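Local coordinates for kelch domain-containing protein (Colletotrichum graminicola M1.001, PDB 5C86) that is a fungal alcohol oxidase of the AA5 galactose oxidase and glyoxal oxidase family, and probably uses copper to oxidise alcohols to aldehydes, at residues A[274-279]-A[309-314]; A[279-284]-A[291-296]. One frame throughout, in Å; residues are numbered along the deposited sequence.

How the contacts relate
Both contacts belong to the same blade of the Kelch beta-propeller. Contact 2 is its buried inner hairpin, strand 282-285 paired with strand 291-294, and its bonds are almost all between backbone atoms. Contact 1 lies farther from the centre of the chain and is only partly buried; there the loop entering the blade from the previous one meets the residues leading into strand 313-316, and side chains do the bonding, with a salt bridge and two waters. The contacts share Gly279. They also join through the sheet: Glu313 O lies 2.9 Å from Val293 N, probably a hydrogen bond, and the Pro312 ring packs on Trp292.

Contact 1 (A[274-279]-A[309-314]); sequences GKYNRG and QLTPEL
Tyr276 and Gln309 face each other with their CA atoms 6.8 Å apart, and Gly274 stands opposite Glu313 at a slightly larger separation. The segments form no backbone-to-backbone bonds: 274-279 is part of the loop that passes from one blade of the Kelch beta-propeller to the next, and 309-314 runs into the third strand of that next blade. Side chains therefore bridge the gap. Glu313 reaches across to the loop backbone, where its OE2 takes the N-H of Lys275 at 2.9 Å on the syn side, while OE1 receives a weak bond from Tyr276 N. The anti lone pair of that same OE1 accepts Arg278 NH2 at 3.0 Å in a salt bridge, the guanidinium and carboxylate planes turned 42° apart. A water donating to OE1 and accepting from Arg278 NE closes a second path between the two charges. Arg278 NH2 also bonds Thr311 O at 2.8 Å, nearly in the guanidinium plane and on a carbonyl lone pair, so two acceptors fix the rotation of the group; Gly295 O takes NH1. Tyr276 CB, of the same segment, lies over one guanidinium face, toward its rim. The tyrosine ring has Glu313 CG at its edge, Thr311 CB beside Tyr276 CE2 at 3.8 Å, and Lys275 CG over the centre of one face. Asn277 is anchored mainly outside, by Ser250 O on its ND2. Gln309 bends at its second torsion (chi2 -74°), which turns CD toward the loop; its NE2 donates to Asn277 O at 2.9 Å and to a water, while OE1 sits 3.3 Å from Tyr276 CD1.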
# COMPACT_ATOMS: atom_id res chain seq x y z
N GLY A 274 1.14 -8.59 18.97
CA GLY A 274 0.51 -7.35 19.25
C GLY A 274 -0.66 -7.59 20.26
O GLY A 274 -0.99 -8.72 20.57
N LYS A 275 -1.19 -6.51 20.82
CA LYS A 275 -2.24 -6.65 21.77
C LYS A 275 -3.56 -7.07 21.14
O LYS A 275 -4.39 -7.72 21.78
CB LYS A 275 -2.44 -5.37 22.46
CG LYS A 275 -3.44 -5.40 23.57
CD LYS A 275 -3.51 -4.02 24.26
CE LYS A 275 -4.28 -4.02 25.60
NZ LYS A 275 -5.20 -5.14 25.77
N TYR A 276 -3.78 -6.74 19.87
CA TYR A 276 -5.08 -6.96 19.24
C TYR A 276 -4.95 -7.82 18.02
O TYR A 276 -4.23 -7.44 17.06
CB TYR A 276 -5.67 -5.61 18.91
CG TYR A 276 -5.87 -4.71 20.09
CD1 TYR A 276 -6.83 -5.02 21.07
CD2 TYR A 276 -5.12 -3.54 20.26
CE1 TYR A 276 -6.99 -4.21 22.17
CE2 TYR A 276 -5.28 -2.75 21.34
CZ TYR A 276 -6.23 -3.09 22.28
OH TYR A 276 -6.38 -2.27 23.41
N ASN A 277 -5.61 -8.95 18.00
CA ASN A 277 -5.65 -9.81 16.79
C ASN A 277 -6.51 -9.17 15.70
O ASN A 277 -7.55 -8.55 15.99
CB ASN A 277 -6.10 -11.19 17.08
CG ASN A 277 -7.45 -11.26 17.81
OD1 ASN A 277 -7.74 -10.48 18.70
ND2 ASN A 277 -8.26 -12.24 17.40
N ARG A 278 -5.98 -9.13 14.48
CA ARG A 278 -6.65 -8.42 13.38
C ARG A 278 -6.67 -9.17 12.10
O ARG A 278 -5.61 -9.62 11.59
CB ARG A 278 -5.92 -7.11 13.06
CG ARG A 278 -5.81 -6.15 14.25
CD ARG A 278 -4.96 -4.93 13.90
NE ARG A 278 -4.46 -4.22 15.07
CZ ARG A 278 -5.06 -3.24 15.71
NH1 ARG A 278 -6.20 -2.77 15.27
NH2 ARG A 278 -4.50 -2.71 16.79
N GLY A 279 -7.86 -9.25 11.48
CA GLY A 279 -8.07 -9.62 10.09
C GLY A 279 -8.79 -8.48 9.39
O GLY A 279 -9.70 -7.85 9.96
N GLN A 309 -11.76 -4.31 16.12
CA GLN A 309 -10.61 -3.81 16.87
C GLN A 309 -10.60 -2.29 16.62
O GLN A 309 -10.24 -1.83 15.52
CB GLN A 309 -9.32 -4.53 16.44
CG GLN A 309 -9.33 -6.02 16.71
CD GLN A 309 -9.16 -6.37 18.18
OE1 GLN A 309 -9.39 -5.49 19.06
NE2 GLN A 309 -8.64 -7.50 18.47
N LEU A 310 -10.99 -1.51 17.64
CA LEU A 310 -11.14 -0.07 17.53
C LEU A 310 -9.93 0.74 18.03
O LEU A 310 -9.90 1.93 17.90
CB LEU A 310 -12.37 0.38 18.35
CG LEU A 310 -13.65 -0.22 17.79
CD1 LEU A 310 -14.85 0.33 18.68
CD2 LEU A 310 -13.89 0.17 16.35
N THR A 311 -8.94 0.06 18.60
CA THR A 311 -7.71 0.67 19.06
C THR A 311 -6.54 0.24 18.10
O THR A 311 -6.13 -0.94 18.15
CB THR A 311 -7.37 0.24 20.47
OG1 THR A 311 -8.44 0.70 21.33
CG2 THR A 311 -6.16 0.92 20.92
N PRO A 312 -6.01 1.22 17.35
CA PRO A 312 -4.86 0.91 16.44
C PRO A 312 -3.65 0.73 17.29
O PRO A 312 -3.62 1.11 18.48
CB PRO A 312 -4.74 2.13 15.59
CG PRO A 312 -6.10 2.89 15.65
CD PRO A 312 -6.54 2.55 17.06
N GLU A 313 -2.57 0.21 16.68
CA GLU A 313 -1.27 0.07 17.30
C GLU A 313 -0.20 0.67 16.46
O GLU A 313 -0.22 0.59 15.26
CB GLU A 313 -0.99 -1.39 17.64
CG GLU A 313 -1.82 -1.88 18.85
CD GLU A 313 -1.67 -3.39 19.06
OE1 GLU A 313 -2.32 -4.21 18.29
OE2 GLU A 313 -0.80 -3.81 19.92
N LEU A 314 0.74 1.31 17.13
CA LEU A 314 1.96 1.88 16.55
C LEU A 314 3.08 0.91 16.80
O LEU A 314 3.37 0.56 17.94
CB LEU A 314 2.24 3.24 17.18
CG LEU A 314 3.42 3.97 16.61
CD1 LEU A 314 3.35 4.23 15.13
CD2 LEU A 314 3.50 5.31 17.39
O HOH W 1 -7.71 -8.59 21.15
O HOH W 2 -1.61 -4.45 15.76

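Contact 2 (A[279-284]-A[291-296]); sequences GFANAV and IWVVGG
Asn282 and Val294 exchange two backbone hydrogen bonds, Asn282 N to Val294 O at 3.0 Å and Val294 N to Asn282 O at 2.9 Å. Val284 and Trp292 repeat the exchange two residues on, with Val284 N to Trp292 O at 2.8 Å. Between these hydrogen-bonded pairs sits the non-hydrogen-bonded pair Ala283 and Val293; the strands run antiparallel, 162° between their directions. A water donates to Val294 O and accepts from Asn282 ND2, giving that carbonyl a second donor. Asn282, Val284, Trp292 and Val294 share one face of the sheet, where Val294 CB covers the rim of the indole and strands 336-340 and 346-350 of the neighbouring blade pack on. On the other face Ala283 CB touches Ile291 CG2 at 4.0 Å. Past Val294 the partners stay close: Gly279 O comes 3.0 Å from Gly296 CA, and the CA atoms of Ala281 and Gly296 lie 3.9 Å apart. The Phe280 side chain, packed edge-to-face with Tyr334, lies about 7 Å from the side chain of His423, a copper ligand although no metal is bound here. Such a hairpin, its second strand running into a Gly-Gly pair, is the hallmark of a Kelch blade.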
# COMPACT_ATOMS: atom_id res chain seq x y z
N GLY A 279 -7.86 -9.25 11.48
CA GLY A 279 -8.07 -9.62 10.09
C GLY A 279 -8.79 -8.48 9.39
O GLY A 279 -9.70 -7.85 9.96
N PHE A 280 -8.31 -8.16 8.20
CA PHE A 280 -8.86 -7.01 7.41
C PHE A 280 -8.37 -5.65 7.92
O PHE A 280 -8.92 -4.61 7.53
CB PHE A 280 -10.41 -6.99 7.24
CG PHE A 280 -11.01 -8.31 6.83
CD1 PHE A 280 -10.54 -9.05 5.76
CD2 PHE A 280 -12.06 -8.86 7.59
CE1 PHE A 280 -11.07 -10.29 5.44
CE2 PHE A 280 -12.59 -10.11 7.24
CZ PHE A 280 -12.05 -10.83 6.20
N ALA A 281 -7.28 -5.62 8.67
CA ALA A 281 -6.63 -4.37 9.03
C ALA A 281 -5.84 -3.81 7.88
O ALA A 281 -5.76 -4.41 6.80
CB ALA A 281 -5.76 -4.46 10.27
N ASN A 282 -5.31 -2.58 8.07
CA ASN A 282 -4.36 -1.98 7.16
C ASN A 282 -3.12 -1.59 7.93
O ASN A 282 -3.18 -1.28 9.10
CB ASN A 282 -4.90 -0.74 6.50
CG ASN A 282 -5.99 -1.03 5.48
OD1 ASN A 282 -5.68 -1.18 4.32
ND2 ASN A 282 -7.22 -1.14 5.91
N ALA A 283 -1.97 -1.68 7.27
CA ALA A 283 -0.73 -1.24 7.89
C ALA A 283 -0.05 -0.20 7.04
O ALA A 283 -0.03 -0.35 5.83
CB ALA A 283 0.23 -2.39 8.08
N VAL A 284 0.47 0.85 7.67
CA VAL A 284 1.02 1.99 6.96
C VAL A 284 2.39 2.30 7.52
O VAL A 284 2.53 2.55 8.70
CB VAL A 284 0.09 3.22 7.06
CG1 VAL A 284 0.74 4.43 6.38
CG2 VAL A 284 -1.26 2.93 6.40
N ILE A 291 5.42 1.80 11.98
CA ILE A 291 4.29 1.24 11.23
C ILE A 291 3.00 1.34 12.03
O ILE A 291 2.97 1.01 13.20
CB ILE A 291 4.52 -0.20 10.85
CG1 ILE A 291 5.82 -0.32 10.02
CG2 ILE A 291 3.36 -0.80 10.08
CD1 ILE A 291 6.36 -1.72 9.86
N TRP A 292 1.96 1.87 11.44
CA TRP A 292 0.65 1.96 12.16
C TRP A 292 -0.27 0.88 11.62
O TRP A 292 -0.37 0.74 10.38
CB TRP A 292 0.09 3.27 11.88
CG TRP A 292 -1.12 3.68 12.70
CD1 TRP A 292 -1.16 3.77 14.02
CD2 TRP A 292 -2.36 4.15 12.17
NE1 TRP A 292 -2.38 4.32 14.40
CE2 TRP A 292 -3.12 4.54 13.29
CE3 TRP A 292 -2.88 4.32 10.90
CZ2 TRP A 292 -4.37 5.13 13.14
CZ3 TRP A 292 -4.13 4.95 10.77
CH2 TRP A 292 -4.82 5.33 11.90
N VAL A 293 -0.88 0.14 12.52
CA VAL A 293 -1.77 -0.97 12.21
C VAL A 293 -3.13 -0.58 12.70
O VAL A 293 -3.30 -0.44 13.92
CB VAL A 293 -1.32 -2.30 12.80
CG1 VAL A 293 -2.19 -3.39 12.28
CG2 VAL A 293 0.16 -2.58 12.39
N VAL A 294 -4.07 -0.42 11.77
CA VAL A 294 -5.38 0.13 12.14
C VAL A 294 -6.53 -0.78 11.67
O VAL A 294 -6.51 -1.36 10.56
CB VAL A 294 -5.59 1.52 11.51
CG1 VAL A 294 -5.30 1.60 10.03
CG2 VAL A 294 -6.96 2.14 11.85
N GLY A 295 -7.51 -0.92 12.56
CA GLY A 295 -8.75 -1.64 12.22
C GLY A 295 -8.61 -3.13 12.30
O GLY A 295 -7.77 -3.69 13.02
N GLY A 296 -9.43 -3.80 11.48
CA GLY A 296 -9.52 -5.25 11.53
C GLY A 296 -10.49 -5.76 12.60
O GLY A 296 -10.90 -5.02 13.49
O HOH W 3 -8.38 -0.73 8.57